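Local atomic coordinates of putative dehydrogenase (Amycolatopsis orientalis, PDB entry 5A9T), a protein that catalyses the NADPH-dependent reduction of imines to amines, and is built from a Rossmann-type nucleotide-binding domain and a helical C-terminal domain. Residues 142-147 / 155-160; 39-44 / 49-54; 187-192 / 200-205; 23-26 / 30-33. One frame throughout, in Å; residues are numbered along the deposited sequence.

Contact 1 of 4, residues 142-147 / 155-160; sequences EVFEEY and GDPVHL
F144 and H159 are the residues whose CA atoms come nearest across the contact, 7.3 Å apart; helical segment 142-147 and strand segment 156-160 run nearly antiparallel at 163°, their axes 10.1 Å apart. This is the helix-to-strand packing of a beta-alpha-beta crossover. The F144 ring fills the gap: with CG anti to the backbone N (chi1 -176°), it projects from the helix to the strand. H159 CB sits over the middle of one ring face, 3.5 Å from the F144 centroid, in a well-centred CH-pi contact. The two aromatic side chains slide past each other in opposite directions, their planes inclined at 36°, and H159 ND1 comes to 3.8 Å from F144 CB. That nitrogen is buried with no partner in the model. P157 meets the outer end of the phenyl ring, its CB 3.9 Å from F144 CE1 and its carbonyl O at the ring edge, 3.8 Å from CZ. Were F144 cut back to an alanine, H159 CB would probably lose the ring face beneath it and a gap would open between helix and strand. Beyond the pair, V143 and F144 touch L117 of strand 115-121, while strand 156-161, outermost in this chain's sheet, hydrogen-bonds along strand 134-139.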
loop_
_atom_site.group_PDB
_atom_site.type_symbol
_atom_site.label_atom_id
_atom_site.label_comp_id
_atom_site.label_asym_id
_atom_site.label_seq_id
_atom_site.Cartn_x
_atom_site.Cartn_y
_atom_site.Cartn_z
ATOM N N GLU A 142 27.465 0.695 -19.570
ATOM C CA GLU A 142 27.769 0.854 -21.015
ATOM C C GLU A 142 26.800 0.145 -21.884
ATOM O O GLU A 142 26.327 0.673 -22.889
ATOM C CB GLU A 142 29.201 0.323 -21.313
ATOM C CG GLU A 142 30.345 1.104 -20.678
ATOM C CD GLU A 142 30.367 1.059 -19.149
ATOM O OE1 GLU A 142 30.143 -0.026 -18.500
ATOM O OE2 GLU A 142 30.482 2.170 -18.642
ATOM N N VAL A 143 26.439 -1.079 -21.476
ATOM C CA VAL A 143 25.442 -1.832 -22.197
ATOM C C VAL A 143 24.080 -1.142 -22.186
ATOM O O VAL A 143 23.378 -1.036 -23.129
ATOM C CB VAL A 143 25.236 -3.358 -21.780
ATOM C CG1 VAL A 143 24.026 -4.013 -22.357
ATOM C CG2 VAL A 143 26.534 -4.174 -22.014
ATOM N N PHE A 144 23.709 -0.698 -20.975
ATOM C CA PHE A 144 22.520 0.037 -20.863
ATOM C C PHE A 144 22.480 1.282 -21.802
ATOM O O PHE A 144 21.499 1.485 -22.476
ATOM C CB PHE A 144 22.219 0.469 -19.358
ATOM C CG PHE A 144 20.922 1.162 -19.145
ATOM C CD1 PHE A 144 19.786 0.442 -18.965
ATOM C CD2 PHE A 144 20.860 2.529 -19.098
ATOM C CE1 PHE A 144 18.571 1.038 -18.738
ATOM C CE2 PHE A 144 19.648 3.161 -18.984
ATOM C CZ PHE A 144 18.496 2.419 -18.784
ATOM N N GLU A 145 23.555 2.070 -21.740
ATOM C CA GLU A 145 23.605 3.220 -22.649
ATOM C C GLU A 145 23.518 2.846 -24.129
ATOM O O GLU A 145 22.825 3.497 -24.899
ATOM C CB GLU A 145 24.851 4.086 -22.385
ATOM C CG GLU A 145 24.746 4.851 -21.063
ATOM C CD GLU A 145 23.460 5.736 -20.976
ATOM O OE1 GLU A 145 23.228 6.542 -21.926
ATOM O OE2 GLU A 145 22.640 5.598 -20.008
ATOM N N GLU A 146 24.186 1.769 -24.519
ATOM C CA GLU A 146 24.157 1.301 -25.876
ATOM C C GLU A 146 22.797 0.969 -26.405
ATOM O O GLU A 146 22.400 1.250 -27.514
ATOM C CB GLU A 146 25.171 0.113 -26.038
ATOM C CG GLU A 146 25.349 -0.309 -27.499
ATOM C CD GLU A 146 26.361 -1.405 -27.629
ATOM O OE1 GLU A 146 26.922 -1.920 -26.659
ATOM O OE2 GLU A 146 26.599 -1.844 -28.806
ATOM N N TYR A 147 21.985 0.299 -25.534
ATOM C CA TYR A 147 20.773 -0.248 -25.928
ATOM C C TYR A 147 19.489 0.314 -25.308
ATOM O O TYR A 147 18.464 -0.174 -25.618
ATOM C CB TYR A 147 20.814 -1.812 -25.758
ATOM C CG TYR A 147 21.745 -2.446 -26.817
ATOM C CD1 TYR A 147 21.382 -2.457 -28.144
ATOM C CD2 TYR A 147 22.912 -3.022 -26.426
ATOM C CE1 TYR A 147 22.239 -2.992 -29.107
ATOM C CE2 TYR A 147 23.748 -3.559 -27.397
ATOM C CZ TYR A 147 23.378 -3.579 -28.698
ATOM O OH TYR A 147 24.238 -4.137 -29.636
ATOM N N GLY A 155 9.499 -1.308 -22.687
ATOM C CA GLY A 155 8.969 -0.641 -21.477
ATOM C C GLY A 155 9.937 0.417 -21.050
ATOM O O GLY A 155 11.108 0.468 -21.497
ATOM N N ASP A 156 9.555 1.339 -20.184
ATOM C CA ASP A 156 10.380 2.346 -19.694
ATOM C C ASP A 156 11.593 1.738 -18.996
ATOM O O ASP A 156 11.409 1.066 -17.993
ATOM C CB ASP A 156 9.682 3.257 -18.667
ATOM C CG ASP A 156 10.501 4.453 -18.285
ATOM O OD1 ASP A 156 11.328 4.918 -19.086
ATOM O OD2 ASP A 156 10.282 5.020 -17.154
ATOM N N PRO A 157 12.823 1.997 -19.454
ATOM C CA PRO A 157 13.943 1.293 -18.900
ATOM C C PRO A 157 14.576 2.110 -17.764
ATOM O O PRO A 157 14.862 3.293 -17.928
ATOM C CB PRO A 157 14.889 1.195 -20.078
ATOM C CG PRO A 157 14.603 2.386 -20.896
ATOM C CD PRO A 157 13.166 2.695 -20.717
ATOM N N VAL A 158 14.807 1.519 -16.610
ATOM C CA VAL A 158 15.402 2.118 -15.434
ATOM C C VAL A 158 16.649 1.367 -15.044
ATOM O O VAL A 158 16.623 0.201 -14.800
ATOM C CB VAL A 158 14.422 2.099 -14.226
ATOM C CG1 VAL A 158 15.122 2.712 -13.036
ATOM C CG2 VAL A 158 13.189 2.893 -14.545
ATOM N N HIS A 159 17.825 2.007 -15.029
ATOM C CA HIS A 159 19.035 1.426 -14.614
ATOM C C HIS A 159 19.254 1.710 -13.155
ATOM O O HIS A 159 19.497 2.884 -12.781
ATOM C CB HIS A 159 20.195 1.982 -15.487
ATOM C CG HIS A 159 21.505 1.357 -15.196
ATOM N ND1 HIS A 159 21.902 0.103 -15.552
ATOM C CD2 HIS A 159 22.594 1.917 -14.602
ATOM C CE1 HIS A 159 23.149 -0.133 -15.132
ATOM N NE2 HIS A 159 23.572 0.953 -14.531
ATOM N N LEU A 160 19.326 0.653 -12.419
ATOM C CA LEU A 160 19.385 0.763 -10.936
ATOM C C LEU A 160 20.772 0.931 -10.470
ATOM O O LEU A 160 20.995 1.495 -9.407
ATOM C CB LEU A 160 18.813 -0.440 -10.281
ATOM C CG LEU A 160 17.330 -0.700 -10.597
ATOM C CD1 LEU A 160 16.974 -2.062 -10.112
ATOM C CD2 LEU A 160 16.434 0.376 -10.020
#

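Contact 2 of 4, residues 39-44 / 49-54; sequences GKAAPL and ARQADD
L44 and A49 meet where helix 42-46 turns back toward strand 50-51, in a beta-alpha-beta unit of the Rossmann-type domain that begins with strand 30-34. This end is the tight one. A49 presses its methyl against the end of the L44 backbone, with CB 3.3 Å from L44 O, and also meets the L44 side chain, CB to CB at 4.0 Å. The A49 N-H bonds to the same carbonyl, L44 O, at 3.1 Å and 156°, approaching tilted 33° from the carbonyl plane, so one oxygen both binds the turning chain and packs against it. The rest of the L44 side chain leads away from A49 and joins L13, V33, A21 and A22. The other end is looser and borders solvent. Here the buried A41 methyl is met by exposed Q51, whose chain, extended beyond CG, lays its amide across it. K40, L13 and N35 belong to the NADP(+) site seen in other crystals of the protein; no cofactor is bound to this chain here, but K40, A41 and L44 all touch L13 of that site. At the solvent border the methyl lies over the flat side of the amide, A41 CB 3.7 Å from Q51 NE2 and 3.8 Å from Q51 CD.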
loop_
_atom_site.group_PDB
_atom_site.type_symbol
_atom_site.label_atom_id
_atom_site.label_comp_id
_atom_site.label_asym_id
_atom_site.label_seq_id
_atom_site.Cartn_x
_atom_site.Cartn_y
_atom_site.Cartn_z
ATOM N N GLY A 39 7.477 -25.171 -32.151
ATOM C CA GLY A 39 6.042 -24.972 -32.068
ATOM C C GLY A 39 5.655 -23.674 -31.482
ATOM O O GLY A 39 4.466 -23.351 -31.460
ATOM N N LYS A 40 6.623 -22.938 -30.932
ATOM C CA LYS A 40 6.253 -21.655 -30.337
ATOM C C LYS A 40 6.593 -20.462 -31.169
ATOM O O LYS A 40 6.174 -19.299 -30.878
ATOM C CB LYS A 40 6.839 -21.582 -28.890
ATOM C CG LYS A 40 6.319 -22.589 -27.864
ATOM C CD LYS A 40 6.761 -22.275 -26.429
ATOM N N ALA A 41 7.362 -20.660 -32.240
ATOM C CA ALA A 41 7.705 -19.592 -33.153
ATOM C C ALA A 41 6.712 -19.120 -34.175
ATOM O O ALA A 41 6.820 -18.046 -34.774
ATOM C CB ALA A 41 9.068 -19.889 -33.797
ATOM N N ALA A 42 5.694 -19.969 -34.540
ATOM C CA ALA A 42 4.950 -19.625 -35.759
ATOM C C ALA A 42 4.239 -18.315 -35.734
ATOM O O ALA A 42 4.238 -17.546 -36.738
ATOM C CB ALA A 42 3.950 -20.744 -36.124
ATOM N N PRO A 43 3.607 -17.980 -34.549
ATOM C CA PRO A 43 2.923 -16.689 -34.478
ATOM C C PRO A 43 3.907 -15.528 -34.619
ATOM O O PRO A 43 3.556 -14.500 -35.199
ATOM C CB PRO A 43 2.198 -16.720 -33.093
ATOM C CG PRO A 43 2.532 -17.992 -32.465
ATOM C CD PRO A 43 3.470 -18.787 -33.329
ATOM N N LEU A 44 5.178 -15.724 -34.179
ATOM C CA LEU A 44 6.150 -14.636 -34.419
ATOM C C LEU A 44 6.709 -14.517 -35.785
ATOM O O LEU A 44 6.887 -13.485 -36.362
ATOM C CB LEU A 44 7.334 -14.792 -33.432
ATOM C CG LEU A 44 6.874 -14.686 -31.963
ATOM C CD1 LEU A 44 7.886 -15.186 -31.034
ATOM C CD2 LEU A 44 6.411 -13.247 -31.644
ATOM N N ALA A 49 9.306 -12.380 -37.924
ATOM C CA ALA A 49 10.470 -13.022 -37.283
ATOM C C ALA A 49 11.061 -14.144 -38.061
ATOM O O ALA A 49 10.296 -14.779 -38.860
ATOM C CB ALA A 49 10.168 -13.503 -35.903
ATOM N N ARG A 50 12.345 -14.398 -37.928
ATOM C CA ARG A 50 12.995 -15.573 -38.492
ATOM C C ARG A 50 13.269 -16.531 -37.406
ATOM O O ARG A 50 13.889 -16.152 -36.408
ATOM C CB ARG A 50 14.221 -15.211 -39.223
ATOM C CG ARG A 50 13.781 -14.390 -40.437
ATOM C CD ARG A 50 14.985 -14.254 -41.351
ATOM N NE ARG A 50 14.697 -13.566 -42.592
ATOM C CZ ARG A 50 15.673 -13.246 -43.433
ATOM N NH1 ARG A 50 16.928 -13.599 -43.169
ATOM N NH2 ARG A 50 15.386 -12.598 -44.542
ATOM N N GLN A 51 12.820 -17.766 -37.494
ATOM C CA GLN A 51 13.138 -18.795 -36.543
ATOM C C GLN A 51 14.543 -19.341 -36.788
ATOM O O GLN A 51 14.948 -19.600 -37.924
ATOM C CB GLN A 51 12.149 -19.957 -36.591
ATOM C CG GLN A 51 12.638 -21.125 -35.799
ATOM C CD GLN A 51 11.602 -22.141 -35.476
ATOM O OE1 GLN A 51 10.867 -22.557 -36.333
ATOM N NE2 GLN A 51 11.597 -22.591 -34.230
ATOM N N ALA A 52 15.364 -19.429 -35.757
ATOM C CA ALA A 52 16.655 -20.117 -35.891
ATOM C C ALA A 52 16.484 -21.366 -35.074
ATOM O O ALA A 52 16.243 -21.334 -33.836
ATOM C CB ALA A 52 17.799 -19.308 -35.320
ATOM N N ASP A 53 16.569 -22.456 -35.679
ATOM C CA ASP A 53 16.569 -23.735 -34.907
ATOM C C ASP A 53 17.795 -23.967 -33.961
ATOM O O ASP A 53 17.584 -24.516 -32.868
ATOM C CB ASP A 53 16.480 -24.954 -35.896
ATOM C CG ASP A 53 15.068 -25.060 -36.613
ATOM O OD1 ASP A 53 14.051 -24.672 -36.010
ATOM O OD2 ASP A 53 15.016 -25.497 -37.799
ATOM N N ASP A 54 19.000 -23.535 -34.374
ATOM C CA ASP A 54 20.163 -23.826 -33.585
ATOM C C ASP A 54 20.554 -22.551 -32.818
ATOM O O ASP A 54 20.550 -21.456 -33.375
ATOM C CB ASP A 54 21.260 -24.319 -34.492
ATOM C CG ASP A 54 22.620 -24.556 -33.851
ATOM O OD1 ASP A 54 23.081 -24.413 -32.631
ATOM O OD2 ASP A 54 23.366 -25.035 -34.748
#

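Contact 3 of 4, residues 187-192 / 200-205; sequences HAAALV and AEFTKL
In the helical C-terminal domain, the end of the long helix 166-193 packs against the start of helix 199-228 through V192, A188, A189 and the ring of F202. The two segments cross at 116°, their axes 10.2 Å apart, and one aromatic side chain supplies the whole of segment 200-205's share. F202 holds CG anti to its backbone N (chi1 178°), which directs the ring at the first helix, where V192 crosses it at about a right angle. V192 CG2 lies over one face, displaced toward the rim, 3.6 Å from F202 CG and 3.9 Å from the ring centroid, a CH-pi contact; the other branch, V192 CG1, reaches F202 CE1 at 3.9 Å. One turn earlier, A188 CB comes obliquely to the CE2-CZ end of the ring, 3.6 Å from F202 CE2. The small side chains of A188 and A189 probably let the ring come close to the backbone, with A189 N 3.9 Å from F202 CE2. On the outward side of the second helix, K204 NZ makes a salt bridge to E201 OE1. Helix 166-193 of the second subunit covers the V192-F202 pair, its Y170 ring meeting F202 at about 65°, its L174 packing on F202 and its A173 on V192.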
loop_
_atom_site.group_PDB
_atom_site.type_symbol
_atom_site.label_atom_id
_atom_site.label_comp_id
_atom_site.label_asym_id
_atom_site.label_seq_id
_atom_site.Cartn_x
_atom_site.Cartn_y
_atom_site.Cartn_z
ATOM N N HIS A 187 -8.441 -6.779 3.574
ATOM C CA HIS A 187 -8.968 -6.796 4.915
ATOM C C HIS A 187 -9.894 -5.573 5.166
ATOM O O HIS A 187 -10.991 -5.687 5.738
ATOM C CB HIS A 187 -7.855 -6.852 5.997
ATOM C CG HIS A 187 -8.406 -7.044 7.336
ATOM N ND1 HIS A 187 -8.554 -6.067 8.288
ATOM C CD2 HIS A 187 -8.957 -8.175 7.839
ATOM C CE1 HIS A 187 -9.166 -6.599 9.344
ATOM N NE2 HIS A 187 -9.448 -7.854 9.066
ATOM N N ALA A 188 -9.420 -4.411 4.700
ATOM C CA ALA A 188 -10.198 -3.204 4.739
ATOM C C ALA A 188 -11.527 -3.336 3.994
ATOM O O ALA A 188 -12.586 -2.895 4.462
ATOM C CB ALA A 188 -9.405 -2.086 4.191
ATOM N N ALA A 189 -11.478 -3.924 2.797
ATOM C CA ALA A 189 -12.651 -4.162 1.988
ATOM C C ALA A 189 -13.613 -5.099 2.694
ATOM O O ALA A 189 -14.817 -4.905 2.643
ATOM C CB ALA A 189 -12.257 -4.605 0.585
ATOM N N ALA A 190 -13.102 -6.116 3.321
ATOM C CA ALA A 190 -13.980 -6.985 4.121
ATOM C C ALA A 190 -14.638 -6.216 5.265
ATOM O O ALA A 190 -15.838 -6.464 5.524
ATOM C CB ALA A 190 -13.190 -8.162 4.586
ATOM N N LEU A 191 -13.910 -5.357 5.935
ATOM C CA LEU A 191 -14.484 -4.538 7.020
ATOM C C LEU A 191 -15.561 -3.666 6.535
ATOM O O LEU A 191 -16.671 -3.705 7.069
ATOM C CB LEU A 191 -13.408 -3.719 7.730
ATOM C CG LEU A 191 -12.540 -4.446 8.703
ATOM C CD1 LEU A 191 -11.289 -3.661 9.061
ATOM C CD2 LEU A 191 -13.401 -4.735 9.944
ATOM N N VAL A 192 -15.337 -2.855 5.501
ATOM C CA VAL A 192 -16.485 -1.976 5.036
ATOM C C VAL A 192 -17.565 -2.810 4.383
ATOM O O VAL A 192 -18.752 -2.467 4.415
ATOM C CB VAL A 192 -16.038 -0.781 4.176
ATOM C CG1 VAL A 192 -15.087 0.061 4.951
ATOM C CG2 VAL A 192 -15.404 -1.235 2.820
ATOM N N ALA A 200 -15.675 -1.744 -5.057
ATOM C CA ALA A 200 -15.464 -0.736 -6.093
ATOM C C ALA A 200 -15.818 0.675 -5.612
ATOM O O ALA A 200 -15.105 1.607 -5.899
ATOM C CB ALA A 200 -16.199 -1.124 -7.347
ATOM N N GLU A 201 -16.751 0.765 -4.674
ATOM C CA GLU A 201 -17.055 2.035 -3.963
ATOM C C GLU A 201 -15.939 2.460 -3.036
ATOM O O GLU A 201 -15.426 3.607 -3.032
ATOM C CB GLU A 201 -18.399 1.979 -3.271
ATOM C CG GLU A 201 -18.808 3.280 -2.665
ATOM C CD GLU A 201 -19.099 4.388 -3.686
ATOM O OE1 GLU A 201 -19.177 4.162 -4.907
ATOM O OE2 GLU A 201 -19.157 5.580 -3.234
ATOM N N PHE A 202 -15.483 1.467 -2.281
ATOM C CA PHE A 202 -14.478 1.681 -1.196
ATOM C C PHE A 202 -13.176 2.207 -1.896
ATOM O O PHE A 202 -12.453 3.080 -1.351
ATOM C CB PHE A 202 -14.195 0.431 -0.449
ATOM C CG PHE A 202 -13.171 0.528 0.627
ATOM C CD1 PHE A 202 -13.258 1.505 1.631
ATOM C CD2 PHE A 202 -12.097 -0.314 0.654
ATOM C CE1 PHE A 202 -12.295 1.558 2.628
ATOM C CE2 PHE A 202 -11.132 -0.235 1.675
ATOM C CZ PHE A 202 -11.245 0.720 2.630
ATOM N N THR A 203 -12.837 1.714 -3.083
ATOM C CA THR A 203 -11.593 2.220 -3.728
ATOM C C THR A 203 -11.471 3.698 -4.004
ATOM O O THR A 203 -10.420 4.299 -4.082
ATOM C CB THR A 203 -11.273 1.528 -5.083
ATOM O OG1 THR A 203 -12.285 2.010 -6.056
ATOM C CG2 THR A 203 -11.263 0.098 -4.953
ATOM N N LYS A 204 -12.637 4.356 -4.171
ATOM C CA LYS A 204 -12.657 5.854 -4.328
ATOM C C LYS A 204 -11.951 6.562 -3.199
ATOM O O LYS A 204 -11.130 7.461 -3.426
ATOM C CB LYS A 204 -14.112 6.337 -4.439
ATOM C CG LYS A 204 -14.795 5.776 -5.680
ATOM C CD LYS A 204 -16.275 6.204 -5.725
ATOM C CE LYS A 204 -16.922 5.672 -6.945
ATOM N NZ LYS A 204 -18.305 6.154 -6.923
ATOM N N LEU A 205 -12.182 6.145 -1.969
ATOM C CA LEU A 205 -11.458 6.729 -0.899
ATOM C C LEU A 205 -10.133 5.959 -0.599
ATOM O O LEU A 205 -9.105 6.573 -0.385
ATOM C CB LEU A 205 -12.302 6.815 0.356
ATOM C CG LEU A 205 -13.320 7.953 0.297
ATOM C CD1 LEU A 205 -14.298 7.781 1.408
ATOM C CD2 LEU A 205 -12.680 9.288 0.468
#

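Contact 4 of 4, residues 23-26 / 30-33; sequences ALLD and DVTV
L25 and V31 are the facing residues, 6.4 Å apart from CA to CA, where the end of helix 15-26 turns, through a three-residue link, into strand 30-34. V31 is the wedge of the contact. Its CG2, anti to its own carbonyl carbon, points into the helix and is received between two consecutive leucines: L24 offers its CB at 3.8 Å from V31 CG2, and L25 offers CD2 at the same 3.8 Å. L25 adds its branch point, with CG 3.9 Å from V31 CG2, while V31 CB also lies 3.8 Å from L25 CD2, making this half of the contact the more extensive. L25 does not leave the helix aimed at the strand, but with CG beside the backbone N (chi1 -71°) its branched end comes nearer to V31, which it meets at a slant. The other branch, L25 CD1, packs on L44 O, and A49 touches L25 too. L24 carries the hydrophobic layer on to V8 and V10 of strand 7-11. Without the branched end of L25, as with an alanine here, V31 CB and CG2 would probably lose their cover on one side, and A49 one of its apolar neighbours. Backbone bonds of D30 and T32 to strand 7-11 and of V31 to R50 fix the strand from its two neighbours, within the unit whose turn after strand 7-11 binds NADP(+). With only methyl, methylene and methine groups meeting, the contact implies cohesion by shape and exclusion of water, without directional bonds between helix and strand.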
loop_
_atom_site.group_PDB
_atom_site.type_symbol
_atom_site.label_atom_id
_atom_site.label_comp_id
_atom_site.label_asym_id
_atom_site.label_seq_id
_atom_site.Cartn_x
_atom_site.Cartn_y
_atom_site.Cartn_z
ATOM N N ALA A 23 6.817 -7.335 -29.398
ATOM C CA ALA A 23 7.034 -5.936 -29.231
ATOM C C ALA A 23 8.174 -5.456 -30.090
ATOM O O ALA A 23 8.164 -4.361 -30.645
ATOM C CB ALA A 23 7.215 -5.640 -27.758
ATOM N N LEU A 24 9.285 -6.200 -30.168
ATOM C CA LEU A 24 10.397 -5.782 -30.982
ATOM C C LEU A 24 10.102 -5.782 -32.494
ATOM O O LEU A 24 10.491 -4.888 -33.198
ATOM C CB LEU A 24 11.622 -6.666 -30.657
ATOM C CG LEU A 24 12.161 -6.555 -29.240
ATOM C CD1 LEU A 24 13.082 -7.693 -28.967
ATOM C CD2 LEU A 24 12.923 -5.235 -29.124
ATOM N N LEU A 25 9.289 -6.710 -32.872
ATOM C CA LEU A 25 8.792 -6.755 -34.258
ATOM C C LEU A 25 7.950 -5.526 -34.586
ATOM O O LEU A 25 8.188 -4.919 -35.659
ATOM C CB LEU A 25 8.000 -8.055 -34.545
ATOM C CG LEU A 25 8.751 -9.335 -34.627
ATOM C CD1 LEU A 25 7.865 -10.581 -34.543
ATOM C CD2 LEU A 25 9.522 -9.339 -35.931
ATOM N N ASP A 26 7.092 -5.124 -33.674
ATOM C CA ASP A 26 6.213 -3.951 -33.831
ATOM C C ASP A 26 7.040 -2.677 -33.973
ATOM O O ASP A 26 6.604 -1.693 -34.573
ATOM C CB ASP A 26 5.222 -3.861 -32.656
ATOM C CG ASP A 26 4.106 -4.893 -32.755
ATOM O OD1 ASP A 26 3.948 -5.478 -33.834
ATOM O OD2 ASP A 26 3.343 -5.055 -31.804
ATOM N N ASP A 30 14.714 -6.430 -36.945
ATOM C CA ASP A 30 14.924 -7.758 -37.579
ATOM C C ASP A 30 15.098 -8.782 -36.473
ATOM O O ASP A 30 16.186 -8.876 -35.919
ATOM C CB ASP A 30 16.141 -7.748 -38.545
ATOM C CG ASP A 30 15.851 -7.057 -39.907
ATOM O OD1 ASP A 30 14.670 -6.775 -40.250
ATOM O OD2 ASP A 30 16.869 -6.714 -40.558
ATOM N N VAL A 31 14.020 -9.496 -36.162
ATOM C CA VAL A 31 14.000 -10.328 -34.965
ATOM C C VAL A 31 14.267 -11.748 -35.368
ATOM O O VAL A 31 13.455 -12.370 -36.144
ATOM C CB VAL A 31 12.730 -10.176 -34.145
ATOM C CG1 VAL A 31 12.737 -11.074 -32.901
ATOM C CG2 VAL A 31 12.543 -8.686 -33.793
ATOM N N THR A 32 15.287 -12.332 -34.776
ATOM C CA THR A 32 15.536 -13.792 -34.793
ATOM C C THR A 32 15.064 -14.436 -33.527
ATOM O O THR A 32 15.349 -13.932 -32.429
ATOM C CB THR A 32 16.976 -14.104 -35.065
ATOM O OG1 THR A 32 17.421 -13.484 -36.278
ATOM C CG2 THR A 32 17.329 -15.566 -35.026
ATOM N N VAL A 33 14.323 -15.551 -33.607
ATOM C CA VAL A 33 13.781 -16.195 -32.421
ATOM C C VAL A 33 14.249 -17.603 -32.264
ATOM O O VAL A 33 14.482 -18.312 -33.273
ATOM C CB VAL A 33 12.245 -16.118 -32.341
ATOM C CG1 VAL A 33 11.787 -14.716 -32.331
ATOM C CG2 VAL A 33 11.596 -16.839 -33.524
#

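Along the chain the order is contact 4, contact 2, contact 1, contact 3, each closing before the next opens. Contacts 4, 2 and 1 are three helix-to-strand returns on one sheet of the nucleotide-binding domain. Contacts 4 and 2, with centres 11 Å apart, touch directly: strands 30-34 and 50-51 are neighbours, paired through A52 N to V33 O at 2.9 Å. Contact 1 lies at the other border of the sheet, its centre 27 Å from that of contact 2. Contact 3 stands apart in the C-terminal domain, its centre 39 Å from that of contact 1, although helix 166-193 follows strand 156-161 directly. Local crossovers thus build the cofactor domain, whereas contact 3 pairs two helices where the second subunit packs.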